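Local coordinates for protein dephospho-CoA kinase (Mycobacterium paratuberculosis, PDB 6N39) that probably phosphorylates the 3'-hydroxyl of dephospho-CoA with ATP, the last step of coenzyme A biosynthesis, and carries a C-terminal UPF0157 (GrpB-like) domain, at residues A[24-34]-A[190-198]; A[204-215]-A[331-339]. All blocks are in the same frame, centred on the assembly; numbering follows the deposited sequence.

Contact 1. Residues A[24-34]-A[190-198]; sequences ALSSAFAQCGA and LVQRAQQVW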
loop_
_atom_site.group_PDB
_atom_site.type_symbol
_atom_site.label_atom_id
_atom_site.label_comp_id
_atom_site.label_asym_id
_atom_site.label_seq_id
_atom_site.Cartn_x
_atom_site.Cartn_y
_atom_site.Cartn_z
ATOM N N ALA A 24 17.572 7.938 12.541
ATOM C CA ALA A 24 18.433 8.603 11.565
ATOM C C ALA A 24 17.707 8.824 10.239
ATOM O O ALA A 24 17.828 9.890 9.623
ATOM C CB ALA A 24 19.708 7.785 11.358
ATOM N N LEU A 25 16.929 7.837 9.789
ATOM C CA LEU A 25 16.247 7.986 8.507
ATOM C C LEU A 25 15.126 9.005 8.621
ATOM O O LEU A 25 14.897 9.805 7.703
ATOM C CB LEU A 25 15.713 6.632 8.030
ATOM C CG LEU A 25 14.826 6.640 6.779
ATOM C CD1 LEU A 25 15.507 7.360 5.596
ATOM C CD2 LEU A 25 14.476 5.226 6.379
ATOM N N SER A 26 14.420 8.983 9.748
ATOM C CA SER A 26 13.427 10.005 10.042
ATOM C C SER A 26 14.038 11.405 9.955
ATOM O O SER A 26 13.470 12.309 9.336
ATOM C CB SER A 26 12.853 9.729 11.437
ATOM O OG SER A 26 11.943 10.723 11.826
ATOM N N SER A 27 15.204 11.599 10.573
ATOM C CA SER A 27 15.857 12.900 10.503
ATOM C C SER A 27 16.244 13.253 9.069
ATOM O O SER A 27 16.130 14.413 8.663
ATOM C CB SER A 27 17.080 12.917 11.420
ATOM O OG SER A 27 17.829 14.109 11.245
ATOM N N ALA A 28 16.709 12.270 8.293
ATOM C CA ALA A 28 17.058 12.522 6.891
ATOM C C ALA A 28 15.846 13.011 6.090
ATOM O O ALA A 28 15.936 13.981 5.306
ATOM C CB ALA A 28 17.643 11.248 6.277
ATOM N N PHE A 29 14.688 12.371 6.296
ATOM C CA PHE A 29 13.482 12.852 5.619
ATOM C C PHE A 29 13.093 14.241 6.122
ATOM O O PHE A 29 12.678 15.098 5.332
ATOM C CB PHE A 29 12.328 11.864 5.791
ATOM C CG PHE A 29 12.436 10.644 4.916
ATOM C CD1 PHE A 29 12.795 10.759 3.576
ATOM C CD2 PHE A 29 12.182 9.378 5.434
ATOM C CE1 PHE A 29 12.893 9.630 2.764
ATOM C CE2 PHE A 29 12.274 8.249 4.630
ATOM C CZ PHE A 29 12.639 8.373 3.300
ATOM N N ALA A 30 13.254 14.499 7.427
ATOM C CA ALA A 30 12.966 15.839 7.944
ATOM C C ALA A 30 13.863 16.886 7.290
ATOM O O ALA A 30 13.455 18.036 7.084
ATOM C CB ALA A 30 13.137 15.878 9.467
ATOM N N GLN A 31 15.102 16.511 6.991
ATOM C CA GLN A 31 15.999 17.414 6.285
ATOM C C GLN A 31 15.543 17.642 4.851
ATOM O O GLN A 31 15.982 18.611 4.219
ATOM C CB GLN A 31 17.422 16.863 6.313
ATOM C CG GLN A 31 18.035 16.882 7.711
ATOM C CD GLN A 31 19.339 16.115 7.781
ATOM O OE1 GLN A 31 19.518 15.246 8.640
ATOM N NE2 GLN A 31 20.258 16.426 6.873
ATOM N N CYS A 32 14.700 16.763 4.319
ATOM C CA CYS A 32 14.059 17.079 3.035
ATOM C C CYS A 32 12.800 17.928 3.156
ATOM O O CYS A 32 12.201 18.258 2.122
ATOM C CB CYS A 32 13.692 15.810 2.287
ATOM S SG CYS A 32 15.127 14.887 1.817
ATOM N N GLY A 33 12.365 18.266 4.366
ATOM C CA GLY A 33 11.153 19.034 4.556
ATOM C C GLY A 33 9.918 18.234 4.953
ATOM O O GLY A 33 8.826 18.809 5.007
ATOM N N ALA A 34 10.057 16.942 5.239
ATOM C CA ALA A 34 8.922 16.155 5.718
ATOM C C ALA A 34 8.549 16.530 7.156
ATOM O O ALA A 34 9.368 17.035 7.930
ATOM C CB ALA A 34 9.240 14.663 5.655
ATOM N N LEU A 190 23.241 7.414 4.062
ATOM C CA LEU A 190 21.822 7.354 4.387
ATOM C C LEU A 190 21.116 8.646 3.992
ATOM O O LEU A 190 20.024 8.613 3.417
ATOM C CB LEU A 190 21.632 7.070 5.882
ATOM C CG LEU A 190 20.193 6.983 6.412
ATOM C CD1 LEU A 190 19.399 5.857 5.755
ATOM C CD2 LEU A 190 20.181 6.821 7.931
ATOM N N VAL A 191 21.717 9.801 4.309
ATOM C CA VAL A 191 21.091 11.070 3.927
ATOM C C VAL A 191 20.904 11.134 2.412
ATOM O O VAL A 191 19.848 11.555 1.909
ATOM C CB VAL A 191 21.921 12.259 4.453
ATOM C CG1 VAL A 191 21.526 13.578 3.758
ATOM C CG2 VAL A 191 21.801 12.380 6.000
ATOM N N GLN A 192 21.931 10.721 1.664
ATOM C CA GLN A 192 21.850 10.726 0.205
ATOM C C GLN A 192 20.749 9.792 -0.295
ATOM O O GLN A 192 19.965 10.148 -1.185
ATOM C CB GLN A 192 23.201 10.319 -0.377
ATOM C CG GLN A 192 23.259 10.339 -1.910
ATOM C CD GLN A 192 24.614 9.901 -2.413
ATOM O OE1 GLN A 192 25.263 9.055 -1.793
ATOM N NE2 GLN A 192 25.053 10.467 -3.534
ATOM N N ARG A 193 20.686 8.578 0.261
ATOM C CA ARG A 193 19.674 7.616 -0.166
ATOM C C ARG A 193 18.268 8.131 0.128
ATOM O O ARG A 193 17.360 8.021 -0.715
ATOM C CB ARG A 193 19.925 6.277 0.534
ATOM C CG ARG A 193 19.009 5.157 0.095
ATOM C CD ARG A 193 19.363 4.672 -1.309
ATOM N NE ARG A 193 18.365 3.721 -1.799
ATOM C CZ ARG A 193 17.474 3.996 -2.746
ATOM N NH1 ARG A 193 17.462 5.192 -3.321
ATOM N NH2 ARG A 193 16.599 3.074 -3.130
ATOM N N ALA A 194 18.072 8.709 1.318
ATOM C CA ALA A 194 16.765 9.254 1.671
ATOM C C ALA A 194 16.369 10.387 0.728
ATOM O O ALA A 194 15.209 10.475 0.304
ATOM C CB ALA A 194 16.767 9.736 3.124
ATOM N N GLN A 195 17.320 11.260 0.374
ATOM C CA GLN A 195 16.981 12.340 -0.546
ATOM C C GLN A 195 16.683 11.817 -1.948
ATOM O O GLN A 195 15.893 12.419 -2.684
ATOM C CB GLN A 195 18.106 13.367 -0.625
ATOM C CG GLN A 195 17.669 14.630 -1.351
ATOM C CD GLN A 195 18.790 15.624 -1.501
ATOM O OE1 GLN A 195 19.772 15.368 -2.204
ATOM N NE2 GLN A 195 18.656 16.769 -0.845
ATOM N N GLN A 196 17.333 10.732 -2.346
ATOM C CA GLN A 196 17.031 10.099 -3.625
ATOM C C GLN A 196 15.580 9.614 -3.662
ATOM O O GLN A 196 14.854 9.828 -4.640
ATOM C CB GLN A 196 18.001 8.938 -3.809
ATOM C CG GLN A 196 18.491 8.614 -5.154
ATOM C CD GLN A 196 19.710 7.710 -5.036
ATOM O OE1 GLN A 196 19.587 6.484 -5.029
ATOM N NE2 GLN A 196 20.890 8.318 -4.892
ATOM N N VAL A 197 15.154 8.943 -2.598
ATOM C CA VAL A 197 13.769 8.481 -2.508
ATOM C C VAL A 197 12.808 9.665 -2.448
ATOM O O VAL A 197 11.739 9.652 -3.076
ATOM C CB VAL A 197 13.607 7.553 -1.292
ATOM C CG1 VAL A 197 12.143 7.399 -0.928
ATOM C CG2 VAL A 197 14.251 6.204 -1.589
ATOM N N TRP A 198 13.188 10.713 -1.717
ATOM C CA TRP A 198 12.398 11.939 -1.660
ATOM C C TRP A 198 12.177 12.526 -3.049
ATOM O O TRP A 198 11.039 12.766 -3.462
ATOM C CB TRP A 198 13.099 12.961 -0.762
ATOM C CG TRP A 198 12.265 14.171 -0.514
ATOM C CD1 TRP A 198 12.347 15.372 -1.142
ATOM C CD2 TRP A 198 11.182 14.275 0.412
ATOM N NE1 TRP A 198 11.401 16.236 -0.644
ATOM C CE2 TRP A 198 10.665 15.579 0.303
ATOM C CE3 TRP A 198 10.601 13.389 1.323
ATOM C CZ2 TRP A 198 9.605 16.027 1.084
ATOM C CZ3 TRP A 198 9.552 13.832 2.096
ATOM C CH2 TRP A 198 9.063 15.139 1.970
HETATM O O HOH W 1 18.082 13.795 3.133
#
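Cys-32 and Trp-198 meet where two helices of the P-loop kinase domain pack together: helix 22-31, whose first turn holds part of the predicted ATP site, and helix 187-210. Cys-32 CB lies over one face of the indole, 3.4 Å from the centroid of the five-membered ring and 7° off its normal. Its sulfur makes a sulfur-aromatic contact with the same ring. With SG anti to the carbonyl carbon (chi1 -65°), the sulfur points back toward helix 190-198 and also touches CA of Gln-195. Ala-34 CB reaches the six-membered part of the indole, 3.7 Å from Trp-198 CZ3.

Ala-28 CB meets Ala-194 CB at 3.6 Å, and the backbones come nearest at Ala-28 and Val-191. Leu-25 CD1 touches Ala-194 CB, and Phe-29 packs its CE1 against the same methyl. At the N-terminal end of both segments, Leu-190 CD2 meets Ala-24 CB at 3.6 Å. The segment axes cross at -54°, with a closest approach of 8.9 Å.

Further out, Leu-25 and Leu-190 both rest on Leu-181 of edge strand 179-182, and Leu-25 also touches Leu-14 of strand 10-16. A Schellman motif at Gly-33 ends the first helix and leads into Ala-34. Between the helices a water bridges the two backbones, donating to Ala-28 O and to Val-191 O, each at 3.1 Å.

Contact 2. Residues A[204-215]-A[331-339]; sequences PFAHNLSTRQIA and ASADPGRPT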
loop_
_atom_site.group_PDB
_atom_site.type_symbol
_atom_site.label_atom_id
_atom_site.label_comp_id
_atom_site.label_asym_id
_atom_site.label_seq_id
_atom_site.Cartn_x
_atom_site.Cartn_y
_atom_site.Cartn_z
ATOM N N PRO A 204 7.100 13.493 -6.420
ATOM C CA PRO A 204 6.067 13.344 -7.460
ATOM C C PRO A 204 4.810 12.630 -6.968
ATOM O O PRO A 204 3.721 12.974 -7.424
ATOM C CB PRO A 204 6.786 12.561 -8.574
ATOM C CG PRO A 204 7.940 11.878 -7.894
ATOM C CD PRO A 204 8.350 12.785 -6.774
ATOM N N PHE A 205 4.915 11.672 -6.039
ATOM C CA PHE A 205 3.726 11.043 -5.464
ATOM C C PHE A 205 2.815 12.092 -4.828
ATOM O O PHE A 205 1.617 12.173 -5.139
ATOM C CB PHE A 205 4.155 9.982 -4.440
ATOM C CG PHE A 205 3.054 9.013 -4.004
ATOM C CD1 PHE A 205 1.762 9.086 -4.519
ATOM C CD2 PHE A 205 3.338 8.014 -3.072
ATOM C CE1 PHE A 205 0.766 8.176 -4.109
ATOM C CE2 PHE A 205 2.361 7.113 -2.648
ATOM C CZ PHE A 205 1.067 7.185 -3.180
ATOM N N ALA A 206 3.380 12.925 -3.949
ATOM C CA ALA A 206 2.593 13.971 -3.289
ATOM C C ALA A 206 2.051 14.983 -4.293
ATOM O O ALA A 206 0.894 15.416 -4.190
ATOM C CB ALA A 206 3.439 14.688 -2.224
ATOM N N HIS A 207 2.882 15.399 -5.256
ATOM C CA HIS A 207 2.416 16.380 -6.231
ATOM C C HIS A 207 1.281 15.814 -7.072
ATOM O O HIS A 207 0.297 16.509 -7.351
ATOM C CB HIS A 207 3.570 16.833 -7.131
ATOM C CG HIS A 207 3.147 17.785 -8.199
ATOM N ND1 HIS A 207 2.687 19.054 -7.922
ATOM C CD2 HIS A 207 3.133 17.666 -9.546
ATOM C CE1 HIS A 207 2.405 19.675 -9.051
ATOM N NE2 HIS A 207 2.669 18.855 -10.053
ATOM N N ASN A 208 1.409 14.553 -7.487
ATOM C CA ASN A 208 0.370 13.898 -8.270
ATOM C C ASN A 208 -0.923 13.807 -7.487
ATOM O O ASN A 208 -2.002 14.038 -8.044
ATOM C CB ASN A 208 0.821 12.497 -8.686
ATOM C CG ASN A 208 1.775 12.513 -9.867
ATOM O OD1 ASN A 208 1.937 13.537 -10.532
ATOM N ND2 ASN A 208 2.392 11.376 -10.144
ATOM N N LEU A 209 -0.834 13.444 -6.199
ATOM C CA LEU A 209 -2.036 13.366 -5.370
ATOM C C LEU A 209 -2.708 14.723 -5.269
ATOM O O LEU A 209 -3.930 14.845 -5.424
ATOM C CB LEU A 209 -1.689 12.855 -3.969
ATOM C CG LEU A 209 -1.618 11.355 -3.736
ATOM C CD1 LEU A 209 -1.413 11.113 -2.236
ATOM C CD2 LEU A 209 -2.893 10.628 -4.253
ATOM N N SER A 210 -1.911 15.762 -5.020
ATOM C CA SER A 210 -2.458 17.101 -4.863
ATOM C C SER A 210 -3.102 17.621 -6.144
ATOM O O SER A 210 -4.022 18.440 -6.079
ATOM C CB SER A 210 -1.351 18.052 -4.416
ATOM O OG SER A 210 -1.783 19.383 -4.563
ATOM N N THR A 211 -2.612 17.210 -7.313
ATOM C CA THR A 211 -3.212 17.647 -8.567
ATOM C C THR A 211 -4.113 16.577 -9.158
ATOM O O THR A 211 -4.572 16.728 -10.291
ATOM C CB THR A 211 -2.140 18.042 -9.592
ATOM O OG1 THR A 211 -1.147 17.012 -9.673
ATOM C CG2 THR A 211 -1.474 19.382 -9.232
ATOM N N ARG A 212 -4.360 15.501 -8.413
ATOM C CA ARG A 212 -5.189 14.371 -8.855
ATOM C C ARG A 212 -4.721 13.837 -10.211
ATOM O O ARG A 212 -5.518 13.555 -11.107
ATOM C CB ARG A 212 -6.667 14.759 -8.888
ATOM C CG ARG A 212 -7.088 15.658 -7.721
ATOM C CD ARG A 212 -8.044 14.983 -6.745
ATOM N NE ARG A 212 -8.529 15.910 -5.712
ATOM C CZ ARG A 212 -7.782 16.404 -4.722
ATOM N NH1 ARG A 212 -6.498 16.079 -4.619
ATOM N NH2 ARG A 212 -8.310 17.230 -3.828
ATOM N N GLN A 213 -3.407 13.709 -10.363
ATOM C CA GLN A 213 -2.785 13.083 -11.519
ATOM C C GLN A 213 -2.327 11.679 -11.159
ATOM O O GLN A 213 -2.076 11.371 -9.998
ATOM C CB GLN A 213 -1.582 13.902 -12.004
ATOM C CG GLN A 213 -1.949 15.200 -12.723
ATOM C CD GLN A 213 -0.711 15.881 -13.313
ATOM O OE1 GLN A 213 0.041 16.563 -12.605
ATOM N NE2 GLN A 213 -0.482 15.670 -14.604
ATOM N N ILE A 214 -2.189 10.829 -12.175
ATOM C CA ILE A 214 -1.766 9.451 -11.964
ATOM C C ILE A 214 -0.392 9.257 -12.592
ATOM O O ILE A 214 0.049 10.035 -13.441
ATOM C CB ILE A 214 -2.776 8.440 -12.540
ATOM C CG1 ILE A 214 -2.848 8.577 -14.065
ATOM C CG2 ILE A 214 -4.162 8.645 -11.903
ATOM C CD1 ILE A 214 -3.003 7.249 -14.787
ATOM N N ALA A 215 0.288 8.192 -12.168
ATOM C CA ALA A 215 1.601 7.828 -12.698
ATOM C C ALA A 215 1.451 6.682 -13.697
ATOM O O ALA A 215 1.150 5.549 -13.310
ATOM C CB ALA A 215 2.544 7.426 -11.565
ATOM N N ALA A 331 -6.149 5.206 -10.492
ATOM C CA ALA A 331 -4.802 4.672 -10.675
ATOM C C ALA A 331 -3.877 5.288 -9.639
ATOM O O ALA A 331 -4.173 6.336 -9.060
ATOM C CB ALA A 331 -4.254 4.925 -12.091
ATOM N N SER A 332 -2.740 4.631 -9.418
ATOM C CA SER A 332 -1.825 5.116 -8.389
ATOM C C SER A 332 -1.158 6.405 -8.837
ATOM O O SER A 332 -0.828 6.570 -10.010
ATOM C CB SER A 332 -0.760 4.072 -8.065
ATOM O OG SER A 332 0.166 4.601 -7.135
ATOM N N ALA A 333 -0.957 7.320 -7.892
ATOM C CA ALA A 333 -0.151 8.515 -8.102
ATOM C C ALA A 333 1.333 8.277 -7.830
ATOM O O ALA A 333 2.128 9.207 -7.986
ATOM C CB ALA A 333 -0.661 9.654 -7.202
ATOM N N ASP A 334 1.716 7.065 -7.419
ATOM C CA ASP A 334 3.093 6.772 -7.024
ATOM C C ASP A 334 3.880 6.307 -8.247
ATOM O O ASP A 334 3.628 5.195 -8.742
ATOM C CB ASP A 334 3.093 5.700 -5.936
ATOM C CG ASP A 334 4.493 5.358 -5.412
ATOM O OD1 ASP A 334 5.498 5.882 -5.921
ATOM O OD2 ASP A 334 4.575 4.562 -4.454
ATOM N N PRO A 335 4.835 7.092 -8.768
ATOM C CA PRO A 335 5.572 6.635 -9.959
ATOM C C PRO A 335 6.422 5.399 -9.714
ATOM O O PRO A 335 6.838 4.761 -10.684
ATOM C CB PRO A 335 6.445 7.843 -10.335
ATOM C CG PRO A 335 6.615 8.603 -9.046
ATOM C CD PRO A 335 5.315 8.409 -8.289
ATOM N N GLY A 336 6.682 5.030 -8.461
ATOM C CA GLY A 336 7.381 3.789 -8.195
ATOM C C GLY A 336 6.545 2.526 -8.318
ATOM O O GLY A 336 7.107 1.433 -8.267
ATOM N N ARG A 337 5.224 2.623 -8.466
ATOM C CA ARG A 337 4.373 1.433 -8.563
ATOM C C ARG A 337 3.091 1.762 -9.324
ATOM O O ARG A 337 1.991 1.815 -8.748
ATOM C CB ARG A 337 4.058 0.889 -7.165
ATOM C CG ARG A 337 3.215 -0.419 -7.133
ATOM C CD ARG A 337 3.813 -1.545 -7.989
ATOM N NE ARG A 337 3.470 -1.392 -9.411
ATOM C CZ ARG A 337 4.165 -1.944 -10.399
ATOM N NH1 ARG A 337 5.241 -2.691 -10.124
ATOM N NH2 ARG A 337 3.809 -1.734 -11.659
ATOM N N PRO A 338 3.189 1.972 -10.636
ATOM C CA PRO A 338 1.972 2.148 -11.436
ATOM C C PRO A 338 0.989 1.009 -11.205
ATOM O O PRO A 338 1.361 -0.171 -11.192
ATOM C CB PRO A 338 2.495 2.176 -12.876
ATOM C CG PRO A 338 3.920 2.688 -12.745
ATOM C CD PRO A 338 4.413 2.062 -11.455
ATOM N N THR A 339 -0.279 1.383 -11.026
ATOM C CA THR A 339 -1.356 0.494 -10.607
ATOM C C THR A 339 -2.666 1.020 -11.183
ATOM O O THR A 339 -2.961 2.207 -11.029
ATOM C CB THR A 339 -1.486 0.458 -9.068
ATOM O OG1 THR A 339 -0.214 0.256 -8.448
ATOM C CG2 THR A 339 -2.460 -0.617 -8.614
HETATM O O HOH W 2 -0.535 4.364 -11.658
#
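Phe-205, near the C-terminal end of helix 187-210, stacks on Asp-334 in the loop between strands 328-331 and 339-345 of the UPF0157 region. The aromatic contact is CH-pi: Asp-334 CB sits 3.5 Å above the ring centroid. Phe-205 CG is anti to the backbone N (chi1 -166°), which lays the ring under Asp-334 CB. The carboxylate is stacked on the ring, their planes 15° apart. Its OD2 also forms a salt bridge with Arg-201, one turn before Phe-205 in the same helix.

Small side chains make the apolar contacts. Ala-333 CB packs against Asn-208 CB, Leu-209 CD2 and Phe-205 CD1. Pro-204 and Pro-335 cross at about a right angle, with CG atoms 3.7 Å apart. Ile-214 CG2 touches Ala-331 CB, and Ala-215 CB lies 3.5 Å from Pro-335 CA.

Ser-332 OG accepts from Asp-334 N (an ST turn), and Asp-334 OD1 accepts from Gly-336 N (an Asx turn). A Schellman motif with Arg-212 as C-prime residue ends the helix, and the chain leaves it extended.

Two hydrogen bonds join the segments. Asn-208 ND2 donates to Ala-333 O at 3.1 Å. Ala-215 N donates to Ser-332 O at 2.9 Å and 176°, in the carbonyl plane.

Helix 187-210 takes part in both contacts. Contact 1 uses the N-terminal half of the helix and contact 2 its C-terminal end; their centres are 20 Å apart. They touch where Trp-198 O comes within 4.3 Å of Pro-204 CD, at the kink in the helix. Contact 1 joins parts of the kinase domain and includes Ala-24 of the predicted ATP site. An acetate ion, probably from the crystallisation liquor, lies about 5 Å from the side chain of Ala-24. Contact 2 lies away from the annotated sites and packs the C-terminal end of the helix, where the UPF0157 region begins, against the 331-339 loop of that region. The helix thus runs from the kinase domain into the UPF0157 region.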